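Local coordinates for protein troponin C (Chlamys nipponensis akazara, PDB 3TZ1) that binds calcium through this C-terminal EF-hand domain and, as the calcium-sensing part of troponin, relieves troponin's inhibitory action on actin filaments in striated muscle, at residues Glu51-Thr54 and Asp55-Thr59; Thr59-Tyr62 and Glu63-Lys66. One frame throughout, in Å; residues are numbered along the deposited sequence.

Contact 1 (Glu51-Thr54 and Asp55-Thr59). With CA (calcium ion), chain C.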
# COMPACT_ATOMS: atom_id res chain seq x y z
N GLU A 51 -5.70 -3.50 6.92
CA GLU A 51 -4.40 -4.00 7.37
C GLU A 51 -3.33 -2.91 7.25
O GLU A 51 -2.36 -2.88 8.02
CB GLU A 51 -4.00 -5.23 6.54
CG GLU A 51 -2.50 -5.53 6.51
CD GLU A 51 -2.03 -6.36 7.69
OE1 GLU A 51 -2.85 -6.64 8.60
OE2 GLU A 51 -0.84 -6.75 7.70
N THR A 52 -3.52 -2.03 6.29
CA THR A 52 -2.57 -0.96 6.01
C THR A 52 -2.88 0.28 6.83
O THR A 52 -2.02 0.82 7.54
CB THR A 52 -2.52 -0.60 4.52
OG1 THR A 52 -2.44 -1.79 3.74
CG2 THR A 52 -1.31 0.27 4.24
N ASP A 53 -4.10 0.78 6.66
CA ASP A 53 -4.52 1.98 7.37
C ASP A 53 -5.09 1.46 8.68
O ASP A 53 -6.27 1.11 8.78
CB ASP A 53 -5.60 2.66 6.52
CG ASP A 53 -6.33 3.75 7.26
OD1 ASP A 53 -5.73 4.33 8.18
OD2 ASP A 53 -7.51 4.03 6.93
N THR A 54 -4.27 1.52 9.71
CA THR A 54 -4.59 0.78 10.93
C THR A 54 -5.48 1.56 11.89
O THR A 54 -6.13 0.98 12.77
CB THR A 54 -3.31 0.26 11.63
OG1 THR A 54 -2.35 1.32 11.73
CG2 THR A 54 -2.70 -0.88 10.82
N ASP A 55 -5.54 2.88 11.71
CA ASP A 55 -6.41 3.68 12.56
C ASP A 55 -7.76 4.03 11.90
O ASP A 55 -8.58 4.72 12.50
CB ASP A 55 -5.70 4.91 13.13
CG ASP A 55 -5.06 5.78 12.07
OD1 ASP A 55 -5.45 5.65 10.91
OD2 ASP A 55 -4.15 6.58 12.40
N GLY A 56 -7.98 3.52 10.69
CA GLY A 56 -9.21 3.78 9.97
C GLY A 56 -9.42 5.25 9.66
O GLY A 56 -10.54 5.74 9.62
N SER A 57 -8.32 5.97 9.43
CA SER A 57 -8.41 7.40 9.16
C SER A 57 -8.71 7.67 7.69
O SER A 57 -9.03 8.80 7.31
CB SER A 57 -7.12 8.11 9.59
OG SER A 57 -6.06 7.86 8.68
N GLY A 58 -8.60 6.63 6.87
CA GLY A 58 -8.79 6.76 5.44
C GLY A 58 -7.54 7.29 4.76
O GLY A 58 -7.56 7.63 3.58
N THR A 59 -6.45 7.37 5.51
CA THR A 59 -5.18 7.82 4.96
C THR A 59 -4.07 6.94 5.53
O THR A 59 -4.14 6.51 6.68
CB THR A 59 -4.88 9.26 5.37
OG1 THR A 59 -4.94 9.37 6.80
CG2 THR A 59 -5.91 10.21 4.77
CA CA C . -4.21 5.93 8.95
O HOH W 1 -2.80 7.93 9.90
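The carboxylates of Asp-53 and Asp-55 meet side by side at the calcium ion, crossing at about a right angle, their planes 82° apart, and each gives one oxygen to the metal. Asp-53 OD1 and Asp-55 OD1 both lie 2.3 Å from the calcium ion. These two oxygens sit 3.0 Å from each other, a separation the shared cation accounts for.

Asp-53 splits its work between its oxygens. With CG anti to the backbone N (chi1 168°), the carboxylate points into the turn of the loop that follows helix 42-52. OD1 also receives a weak bond from Ser-57 N, whereas Gly-58 N donates to Asp-53 OD2 at 2.8 Å, approaching from the syn side and 30° out of the carboxylate plane. The metal on OD1 and the Gly-58 bond on OD2 hold the group at both ends, which should limit its rotation.

Asp-55 OD1 likewise takes a weak bond from Ser-57 N, and Asp-55 OD2 accepts from the water that binds the metal. Ser-57 OG is a longer ligand, 2.7 Å from the calcium ion, and is paired with Thr-59 OG1, also at 2.7 Å. The backbone O of Thr-59 adds a ligand at 2.4 Å; Glu-64 completes the site. Gly-56 and Gly-58 turn the chain with positive phi.

This is an EF-hand calcium loop, in which the cation probably offsets the mutual repulsion of clustered carboxylates and keeps them ionised.

Contact 2 (Thr59-Tyr62 and Glu63-Lys66). With CA (calcium ion), chain C.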
# COMPACT_ATOMS: atom_id res chain seq x y z
N THR A 59 -6.45 7.37 5.51
CA THR A 59 -5.18 7.82 4.96
C THR A 59 -4.07 6.94 5.53
O THR A 59 -4.14 6.51 6.68
CB THR A 59 -4.88 9.26 5.37
OG1 THR A 59 -4.94 9.37 6.80
CG2 THR A 59 -5.91 10.21 4.77
N VAL A 60 -3.04 6.68 4.74
CA VAL A 60 -1.91 5.89 5.22
C VAL A 60 -0.75 6.82 5.50
O VAL A 60 -0.19 7.40 4.57
CB VAL A 60 -1.50 4.83 4.17
CG1 VAL A 60 -0.29 4.04 4.65
CG2 VAL A 60 -2.66 3.89 3.87
N ASP A 61 -0.38 7.00 6.77
CA ASP A 61 0.77 7.86 7.06
C ASP A 61 2.07 7.08 6.88
O ASP A 61 2.04 5.87 6.62
CB ASP A 61 0.65 8.54 8.44
CG ASP A 61 0.54 7.55 9.59
OD1 ASP A 61 1.38 6.63 9.67
OD2 ASP A 61 -0.39 7.71 10.41
N TYR A 62 3.21 7.74 7.00
CA TYR A 62 4.47 7.07 6.67
C TYR A 62 4.78 5.94 7.65
O TYR A 62 5.35 4.91 7.27
CB TYR A 62 5.65 8.05 6.60
CG TYR A 62 6.96 7.38 6.24
CD1 TYR A 62 7.95 7.20 7.20
CD2 TYR A 62 7.20 6.93 4.96
CE1 TYR A 62 9.15 6.58 6.88
CE2 TYR A 62 8.39 6.30 4.63
CZ TYR A 62 9.36 6.14 5.59
OH TYR A 62 10.55 5.53 5.27
N GLU A 63 4.41 6.12 8.90
CA GLU A 63 4.64 5.08 9.89
C GLU A 63 3.83 3.83 9.56
O GLU A 63 4.32 2.71 9.68
CB GLU A 63 4.33 5.58 11.30
CG GLU A 63 4.63 4.58 12.38
CD GLU A 63 4.33 5.13 13.76
OE1 GLU A 63 5.05 6.03 14.22
OE2 GLU A 63 3.35 4.65 14.38
N GLU A 64 2.59 4.02 9.15
CA GLU A 64 1.74 2.89 8.75
C GLU A 64 2.32 2.22 7.51
O GLU A 64 2.32 1.00 7.39
CB GLU A 64 0.32 3.36 8.47
CG GLU A 64 -0.41 3.85 9.70
CD GLU A 64 -1.75 4.42 9.36
OE1 GLU A 64 -1.87 5.06 8.29
OE2 GLU A 64 -2.70 4.20 10.14
N PHE A 65 2.82 3.04 6.60
CA PHE A 65 3.38 2.54 5.37
C PHE A 65 4.62 1.69 5.67
O PHE A 65 4.79 0.60 5.12
CB PHE A 65 3.74 3.71 4.45
CG PHE A 65 4.11 3.30 3.06
CD1 PHE A 65 3.20 2.63 2.25
CD2 PHE A 65 5.37 3.61 2.54
CE1 PHE A 65 3.55 2.26 0.95
CE2 PHE A 65 5.72 3.24 1.25
CZ PHE A 65 4.80 2.57 0.45
N LYS A 66 5.46 2.18 6.58
CA LYS A 66 6.69 1.48 6.93
C LYS A 66 6.39 0.16 7.63
O LYS A 66 7.04 -0.86 7.35
CB LYS A 66 7.58 2.37 7.82
CG LYS A 66 8.90 1.74 8.17
CD LYS A 66 9.85 2.73 8.83
CE LYS A 66 11.20 2.07 9.09
NZ LYS A 66 12.18 2.99 9.72
CA CA C . -4.21 5.93 8.95
O HOH W 1 -2.80 7.93 9.90
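Asp-61 and Glu-64 are brought together by complementary torsions: Asp-61 CG stands between its own backbone N and carbonyl carbon (chi1 59°), while Glu-64 CG lies beside its backbone N (chi1 -67°) and the chain then runs extended to its carboxylate. The result is a capping box at the start of helix 62-70. Glu-64 N donates to Asp-61 OD1 at 2.9 Å, meeting that oxygen nearly along its C-O axis. In return, Asp-61 N donates to Glu-64 OE1 at 2.9 Å, on the anti side and somewhat out of the carboxylate plane. The two side chains cross at about a right angle, yet their carboxylate planes are only 26° apart and stacked.

Glu-64 is also a bidentate calcium ligand, with OE1 and OE2 each 2.6 Å from the calcium ion. OE1 thus serves metal and cap at once, and the bond from Asp-61 N would steady it against the ion. Asp-61 makes no direct bond to the metal but acts from the second shell: its OD2 accepts from the metal-bound water at 2.5 Å.

Behind the cap, Phe-65 N donates to Asp-61 O and Lys-66 N to Tyr-62 O, the first turn of the helix. Val-60 CG1 packs on Phe-65 CB at 4.0 Å.

Val-60 pairs through its backbone with Ile-24 in the antiparallel sheet formed by strands 24-25 and 59-60. Phe-65 touches Ile-24, Leu-9 and the bound peptide, and helix 6-16 receives Tyr-62 and Lys-66, whose polar ends both bind Glu-6; the Tyr-62 ring also meets Phe-13 edge-to-face.

How the contacts relate
Contact 1 precedes contact 2 along the chain, and Thr-59 belongs to both; their centres are about 8 Å apart. Together they span one helix-loop-helix EF-hand: residues 51-59 carry the end of helix 42-52 and the loop, and residues 59-66 carry strand 59-60 and the start of helix 62-70. One calcium ion and one water are common to the two. A probable hydrogen bond from Thr-54 N to Glu-64 OE2 (3.1 Å) and packing of Thr-52 CG2 on Val-60 CG2 (3.9 Å) join them directly. The site thus links the end of helix 42-52, through Asp-53 just beyond it, with helix 62-70, through Glu-64; both helices also touch the bound peptide.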